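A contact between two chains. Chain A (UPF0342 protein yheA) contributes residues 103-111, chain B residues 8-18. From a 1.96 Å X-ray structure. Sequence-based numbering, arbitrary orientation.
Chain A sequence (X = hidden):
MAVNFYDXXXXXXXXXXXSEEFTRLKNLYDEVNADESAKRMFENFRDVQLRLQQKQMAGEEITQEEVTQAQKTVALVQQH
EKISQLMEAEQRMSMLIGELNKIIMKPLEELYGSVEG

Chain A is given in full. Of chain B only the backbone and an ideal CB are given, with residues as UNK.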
ATOM      1  N   ILE A 103       3.819  -7.195   5.589  1.00 15.97           N
ATOM      2  CA  ILE A 103       4.924  -7.308   6.555  1.00 16.30           C
ATOM      3  C   ILE A 103       4.917  -6.143   7.557  1.00 18.03           C
ATOM      4  O   ILE A 103       4.841  -6.349   8.773  1.00 17.64           O
ATOM      5  CB  ILE A 103       6.297  -7.396   5.839  1.00 16.14           C
ATOM      6  CG1 ILE A 103       6.439  -8.770   5.165  1.00 15.03           C
ATOM      7  CG2 ILE A 103       7.475  -7.100   6.810  1.00 15.45           C
ATOM      8  CD1 ILE A 103       7.699  -8.934   4.311  1.00 15.18           C
ATOM      9  N   ILE A 104       4.970  -4.926   7.037  1.00 18.18           N
ATOM     10  CA  ILE A 104       5.136  -3.739   7.885  1.00 20.02           C
ATOM     11  C   ILE A 104       3.885  -3.410   8.693  1.00 20.23           C
ATOM     12  O   ILE A 104       3.977  -2.788   9.761  1.00 22.60           O
ATOM     13  CB  ILE A 104       5.571  -2.505   7.066  1.00 19.41           C
ATOM     14  CG1 ILE A 104       4.428  -2.046   6.154  1.00 20.62           C
ATOM     15  CG2 ILE A 104       6.865  -2.805   6.315  1.00 19.78           C
ATOM     16  CD1 ILE A 104       4.591  -0.643   5.560  1.00 20.88           C
HETATM   17  N   MSE A 105       2.725  -3.832   8.200  1.00 20.32           N
HETATM   18  CA  MSE A 105       1.454  -3.562   8.865  1.00 20.58           C
HETATM   19  C   MSE A 105       1.035  -4.622   9.909  1.00 20.04           C
HETATM   20  O   MSE A 105      -0.010  -4.492  10.552  1.00 18.85           O
HETATM   21  CB  MSE A 105       0.340  -3.337   7.837  1.00 20.84           C
HETATM   22  CG  MSE A 105       0.554  -2.071   6.959  1.00 21.51           C
HETATM   23 SE   MSE A 105      -0.779  -1.820   5.763  1.00 21.84          SE
HETATM   24  CE  MSE A 105      -2.144  -1.492   6.893  1.00 24.55           C
ATOM     25  N   LYS A 106       1.861  -5.657  10.068  1.00 19.40           N
ATOM     26  CA  LYS A 106       1.628  -6.702  11.080  1.00 19.62           C
ATOM     27  C   LYS A 106       1.335  -6.152  12.492  1.00 17.61           C
ATOM     28  O   LYS A 106       0.414  -6.640  13.152  1.00 17.20           O
ATOM     29  CB  LYS A 106       2.839  -7.613  11.185  1.00 20.19           C
ATOM     30  CG  LYS A 106       2.509  -9.059  11.382  1.00 23.57           C
ATOM     31  CD  LYS A 106       2.914  -9.812  10.108  1.00 29.79           C
ATOM     32  CE  LYS A 106       1.824  -9.861   9.059  1.00 30.75           C
ATOM     33  NZ  LYS A 106       1.078 -11.149   9.082  1.00 33.21           N
ATOM     34  N   PRO A 107       2.152  -5.196  12.974  1.00 17.06           N
ATOM     35  CA  PRO A 107       1.828  -4.617  14.295  1.00 16.92           C
ATOM     36  C   PRO A 107       0.415  -4.019  14.397  1.00 17.31           C
ATOM     37  O   PRO A 107      -0.200  -4.093  15.467  1.00 16.79           O
ATOM     38  CB  PRO A 107       2.930  -3.580  14.530  1.00 16.92           C
ATOM     39  CG  PRO A 107       3.629  -3.408  13.212  1.00 17.69           C
ATOM     40  CD  PRO A 107       3.423  -4.667  12.443  1.00 16.59           C
ATOM     41  N   LEU A 108      -0.118  -3.496  13.294  1.00 17.68           N
ATOM     42  CA  LEU A 108      -1.499  -2.975  13.264  1.00 19.36           C
ATOM     43  C   LEU A 108      -2.546  -4.098  13.348  1.00 20.82           C
ATOM     44  O   LEU A 108      -3.510  -4.021  14.106  1.00 20.97           O
ATOM     45  CB  LEU A 108      -1.718  -2.087  12.023  1.00 19.23           C
ATOM     46  CG  LEU A 108      -0.709  -0.934  11.941  1.00 19.39           C
ATOM     47  CD1 LEU A 108      -0.764  -0.152  10.611  1.00 20.80           C
ATOM     48  CD2 LEU A 108      -0.870   0.001  13.157  1.00 21.06           C
ATOM     49  N   GLU A 109      -2.327  -5.150  12.573  1.00 22.53           N
ATOM     50  CA  GLU A 109      -3.156  -6.347  12.615  1.00 24.96           C
ATOM     51  C   GLU A 109      -3.178  -6.968  14.033  1.00 24.24           C
ATOM     52  O   GLU A 109      -4.245  -7.349  14.518  1.00 24.76           O
ATOM     53  CB  GLU A 109      -2.662  -7.327  11.540  1.00 25.38           C
ATOM     54  CG  GLU A 109      -3.251  -8.718  11.578  1.00 28.90           C
ATOM     55  CD  GLU A 109      -2.757  -9.570  10.421  1.00 29.47           C
ATOM     56  OE1 GLU A 109      -2.671  -9.034   9.284  1.00 36.07           O
ATOM     57  OE2 GLU A 109      -2.448 -10.767  10.652  1.00 35.15           O
ATOM     58  N   GLU A 110      -2.024  -7.035  14.699  1.00 23.42           N
ATOM     59  CA  GLU A 110      -1.952  -7.512  16.084  1.00 23.26           C
ATOM     60  C   GLU A 110      -2.833  -6.647  17.006  1.00 23.58           C
ATOM     61  O   GLU A 110      -3.571  -7.162  17.845  1.00 22.79           O
ATOM     62  CB  GLU A 110      -0.502  -7.515  16.585  1.00 22.42           C
ATOM     63  CG  GLU A 110       0.373  -8.586  15.946  1.00 21.13           C
ATOM     64  CD  GLU A 110       1.854  -8.344  16.137  1.00 20.94           C
ATOM     65  OE1 GLU A 110       2.237  -7.458  16.955  1.00 19.66           O
ATOM     66  OE2 GLU A 110       2.654  -9.048  15.465  1.00 21.30           O
ATOM     67  N   LEU A 111      -2.765  -5.333  16.818  1.00 24.22           N
ATOM     68  CA  LEU A 111      -3.508  -4.394  17.654  1.00 24.75           C
ATOM     69  C   LEU A 111      -5.026  -4.575  17.557  1.00 25.59           C
ATOM     70  O   LEU A 111      -5.700  -4.585  18.577  1.00 24.81           O
ATOM     71  CB  LEU A 111      -3.114  -2.951  17.324  1.00 24.16           C
ATOM     72  CG  LEU A 111      -3.737  -1.809  18.130  1.00 24.38           C
ATOM     73  CD1 LEU A 111      -3.432  -1.962  19.627  1.00 22.74           C
ATOM     74  CD2 LEU A 111      -3.209  -0.466  17.602  1.00 24.30           C
TER
ATOM     75  N   UNK B   8      15.102  -5.519   4.469  1.00 15.33           N
ATOM     76  CA  UNK B   8      14.811  -4.122   4.800  1.00 13.68           C
ATOM     77  C   UNK B   8      13.371  -3.958   5.282  1.00 13.02           C
ATOM     78  O   UNK B   8      13.134  -3.205   6.225  1.00 11.88           O
ATOM     79  CB  UNK B   8      15.063  -3.224   3.587  1.00 13.68           C
ATOM     80  N   UNK B   9      12.424  -4.646   4.630  1.00 12.05           N
ATOM     81  CA  UNK B   9      11.013  -4.598   5.037  1.00 11.68           C
ATOM     82  C   UNK B   9      10.854  -4.995   6.516  1.00 12.00           C
ATOM     83  O   UNK B   9      10.061  -4.381   7.232  1.00  9.93           O
ATOM     84  CB  UNK B   9      10.174  -5.521   4.151  1.00 11.68           C
ATOM     85  N   UNK B  10      11.627  -5.994   6.971  1.00 11.83           N
ATOM     86  CA  UNK B  10      11.564  -6.389   8.396  1.00 12.00           C
ATOM     87  C   UNK B  10      12.187  -5.340   9.308  1.00 11.50           C
ATOM     88  O   UNK B  10      11.717  -5.136  10.424  1.00 10.89           O
ATOM     89  CB  UNK B  10      12.271  -7.729   8.607  1.00 12.00           C
ATOM     90  N   UNK B  11      13.210  -4.638   8.830  1.00 11.58           N
ATOM     91  CA  UNK B  11      13.725  -3.495   9.571  1.00 11.54           C
ATOM     92  C   UNK B  11      12.676  -2.384   9.645  1.00 11.36           C
ATOM     93  O   UNK B  11      12.562  -1.682  10.659  1.00  9.91           O
ATOM     94  CB  UNK B  11      15.009  -2.974   8.923  1.00 11.54           C
ATOM     95  N   UNK B  12      11.910  -2.230   8.572  1.00 10.24           N
ATOM     96  CA  UNK B  12      10.876  -1.192   8.548  1.00 10.48           C
ATOM     97  C   UNK B  12       9.726  -1.542   9.479  1.00  9.42           C
ATOM     98  O   UNK B  12       9.220  -0.669  10.182  1.00  8.85           O
ATOM     99  CB  UNK B  12      10.352  -0.990   7.125  1.00 10.48           C
ATOM    100  N   UNK B  13       9.326  -2.816   9.507  1.00  8.50           N
ATOM    101  CA  UNK B  13       8.353  -3.295  10.505  1.00  9.28           C
ATOM    102  C   UNK B  13       8.814  -2.951  11.941  1.00  9.86           C
ATOM    103  O   UNK B  13       8.023  -2.433  12.766  1.00  8.48           O
ATOM    104  CB  UNK B  13       8.156  -4.806  10.365  1.00  9.28           C
ATOM    105  N   UNK B  14      10.091  -3.199  12.225  1.00 10.80           N
ATOM    106  CA  UNK B  14      10.666  -2.887  13.532  1.00 12.18           C
ATOM    107  C   UNK B  14      10.623  -1.395  13.820  1.00 11.74           C
ATOM    108  O   UNK B  14      10.299  -0.999  14.939  1.00 12.37           O
ATOM    109  CB  UNK B  14      12.109  -3.390  13.611  1.00 12.18           C
ATOM    110  N   UNK B  15      10.950  -0.580  12.822  1.00 10.55           N
ATOM    111  CA  UNK B  15      10.875   0.877  12.964  1.00 10.79           C
ATOM    112  C   UNK B  15       9.455   1.313  13.335  1.00 10.91           C
ATOM    113  O   UNK B  15       9.265   2.142  14.237  1.00 11.45           O
ATOM    114  CB  UNK B  15      11.317   1.564  11.670  1.00 10.79           C
ATOM    115  N   UNK B  16       8.468   0.757  12.641  1.00 10.17           N
ATOM    116  CA  UNK B  16       7.062   1.044  12.953  1.00 11.44           C
ATOM    117  C   UNK B  16       6.674   0.569  14.355  1.00 11.61           C
ATOM    118  O   UNK B  16       6.079   1.337  15.146  1.00 10.07           O
ATOM    119  CB  UNK B  16       6.151   0.384  11.916  1.00 11.44           C
ATOM    120  N   UNK B  17       7.018  -0.671  14.673  1.00 11.33           N
ATOM    121  CA  UNK B  17       6.758  -1.218  16.032  1.00 13.48           C
ATOM    122  C   UNK B  17       7.298  -0.341  17.157  1.00 14.61           C
ATOM    123  O   UNK B  17       6.668  -0.218  18.204  1.00 14.92           O
ATOM    124  CB  UNK B  17       7.376  -2.612  16.157  1.00 13.48           C
ATOM    125  N   UNK B  18       8.473   0.241  16.933  1.00 15.04           N
ATOM    126  CA  UNK B  18       9.163   1.015  17.940  1.00 16.86           C
ATOM    127  C   UNK B  18       8.852   2.493  17.901  1.00 17.70           C
ATOM    128  O   UNK B  18       9.397   3.245  18.709  1.00 19.05           O
ATOM    129  CB  UNK B  18      10.672   0.814  17.792  1.00 16.86           C
TER

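Position 8 lies in a helix, with no atom of chain A within 5.5 Å of its ideal CB. The contact therefore leaves the choice open; the residue is V8(B), which does not touch this stretch.

At position 9 CA-to-CB points toward chain A, and the ideal CB stands 4.1 Å from I103(A) CG2 and 4.8 Å from I104(A) CG2. Two methyl groups so near the backbone favour a small apolar side chain. The residue is A9(B), its CB packing 4.1 Å from I103(A) CG2.

Position 10 points sideways, and its ideal CB is 5.2 Å from I103(A) CG2. A short side chain would add little here, whereas a long aliphatic or aromatic one could reach back to the isoleucine. Y10(B), with chi1 m, does so: its CE1 lies 3.5 Å from I103(A) CG2.

Position 11 is out of reach and carries D11(B), for which chain A offers no partner here.

At position 12 CA-to-CB again runs sideways, but the ideal CB is 4.0 Å from I104(A) CG2, an apolar surface suited to leucine, isoleucine, valine or methionine. The residue is L12(B), in the t,p rotamer, with CD2 3.7 Å from I104(A) CG2.

Position 13 is where the backbones come closest, its CA 4.2 Å from that of I104(A). The ideal CB is 4.0 Å from I103(A) O and 4.1 Å from I104(A) CA, while P107(A) CD is 5.2 Å away. A slender, unbranched chain would fit between these groups, and a polar end could continue past K106(A). Glutamate, glutamine or methionine would all be plausible. E13(B) extends with chi1 and chi2 both t and sits as a knob among I103(A), I104(A), K106(A) and P107(A). Its CG lies 4.0 Å from P107(A) CD, and its OE2 approaches K106(A) CB to 3.6 Å, leaving the carboxylate available to position 17.

Positions 14 and 15 make no contact with chain A; they hold N14(B), whose CA-to-CB points away, and A15(B).

Position 16 points toward chain A, its ideal CB 4.4 Å from I104(A) O and 4.7 Å from P107(A) CG. A medium-sized aliphatic group could cover the proline. L16(B), also t,p, places CD2 4.1 Å from P107(A) CG and 3.2 Å from I104(A) O, a tight approach of a methyl to a carbonyl.

Position 17 points sideways, with P107(A) CG 4.8 Å from the ideal CB and the carboxylate of E110(A) farther out. A long basic residue, lysine or arginine, could cross the proline and reach that charge. The residue is R17(B): its CG packs 3.7 Å from P107(A) CG, and P107(A) CD lies over one face of the guanidinium. NH1 donates to E110(A) OE1 at 2.8 Å and NH2 to E110(A) OE2 at 2.7 Å, a two-pronged salt bridge. NH2 also donates to E13(B) OE2 at 2.9 Å, so the arginine links carboxylates from both chains.

Position 18 has phi/psi of -92/0°, which many residues can adopt, and has room for a CB; it is G18(B).

Chain B 8-18: VAYDLENALRG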
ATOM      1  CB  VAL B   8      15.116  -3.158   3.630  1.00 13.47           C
ATOM      2  CG1 VAL B   8      14.874  -1.715   4.041  1.00 12.48           C
ATOM      3  CG2 VAL B   8      16.561  -3.313   3.170  1.00 13.55           C
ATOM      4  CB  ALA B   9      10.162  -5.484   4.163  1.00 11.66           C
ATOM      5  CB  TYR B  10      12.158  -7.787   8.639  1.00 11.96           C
ATOM      6  CG  TYR B  10      11.349  -8.847   7.960  1.00 13.18           C
ATOM      7  CD1 TYR B  10      10.007  -9.010   8.275  1.00 12.51           C
ATOM      8  CD2 TYR B  10      11.916  -9.693   6.993  1.00 13.11           C
ATOM      9  CE1 TYR B  10       9.240  -9.978   7.659  1.00 14.55           C
ATOM     10  CE2 TYR B  10      11.145 -10.668   6.360  1.00 13.66           C
ATOM     11  CZ  TYR B  10       9.811 -10.797   6.691  1.00 13.77           C
ATOM     12  OH  TYR B  10       9.013 -11.747   6.093  1.00 14.13           O
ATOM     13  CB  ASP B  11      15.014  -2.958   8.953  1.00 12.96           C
ATOM     14  CG  ASP B  11      16.211  -3.889   9.201  1.00 17.00           C
ATOM     15  OD1 ASP B  11      16.092  -4.802  10.035  1.00 18.45           O
ATOM     16  OD2 ASP B  11      17.252  -3.710   8.541  1.00 20.55           O
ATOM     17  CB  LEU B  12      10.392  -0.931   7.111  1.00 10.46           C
ATOM     18  CG  LEU B  12       9.377   0.212   6.919  1.00 12.04           C
ATOM     19  CD1 LEU B  12       9.944   1.577   7.352  1.00 13.15           C
ATOM     20  CD2 LEU B  12       8.892   0.224   5.435  1.00 11.71           C
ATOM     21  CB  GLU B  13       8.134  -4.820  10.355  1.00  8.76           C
ATOM     22  CG  GLU B  13       7.152  -5.404  11.353  1.00  9.70           C
ATOM     23  CD  GLU B  13       7.159  -6.916  11.396  1.00  8.98           C
ATOM     24  OE1 GLU B  13       8.014  -7.531  10.724  1.00  9.64           O
ATOM     25  OE2 GLU B  13       6.297  -7.497  12.117  1.00  9.20           O
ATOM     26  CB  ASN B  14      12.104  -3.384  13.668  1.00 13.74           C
ATOM     27  CG  ASN B  14      12.195  -4.865  14.032  1.00 16.42           C
ATOM     28  OD1 ASN B  14      13.243  -5.491  13.842  1.00 21.17           O
ATOM     29  ND2 ASN B  14      11.125  -5.417  14.572  1.00 18.90           N
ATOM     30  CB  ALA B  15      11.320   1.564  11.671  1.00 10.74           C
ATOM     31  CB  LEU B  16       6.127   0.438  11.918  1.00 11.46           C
ATOM     32  CG  LEU B  16       4.651   0.811  12.118  1.00 15.48           C
ATOM     33  CD1 LEU B  16       4.441   2.351  12.039  1.00 17.10           C
ATOM     34  CD2 LEU B  16       3.783   0.088  11.089  1.00 16.56           C
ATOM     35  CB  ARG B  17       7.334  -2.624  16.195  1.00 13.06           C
ATOM     36  CG  ARG B  17       6.503  -3.698  15.549  1.00 13.35           C
ATOM     37  CD  ARG B  17       7.125  -5.084  15.762  1.00 11.86           C
ATOM     38  NE  ARG B  17       6.419  -6.065  14.962  1.00 13.23           N
ATOM     39  CZ  ARG B  17       5.288  -6.654  15.329  1.00 14.16           C
ATOM     40  NH1 ARG B  17       4.736  -6.382  16.516  1.00 12.96           N
ATOM     41  NH2 ARG B  17       4.708  -7.514  14.515  1.00 13.29           N
TER
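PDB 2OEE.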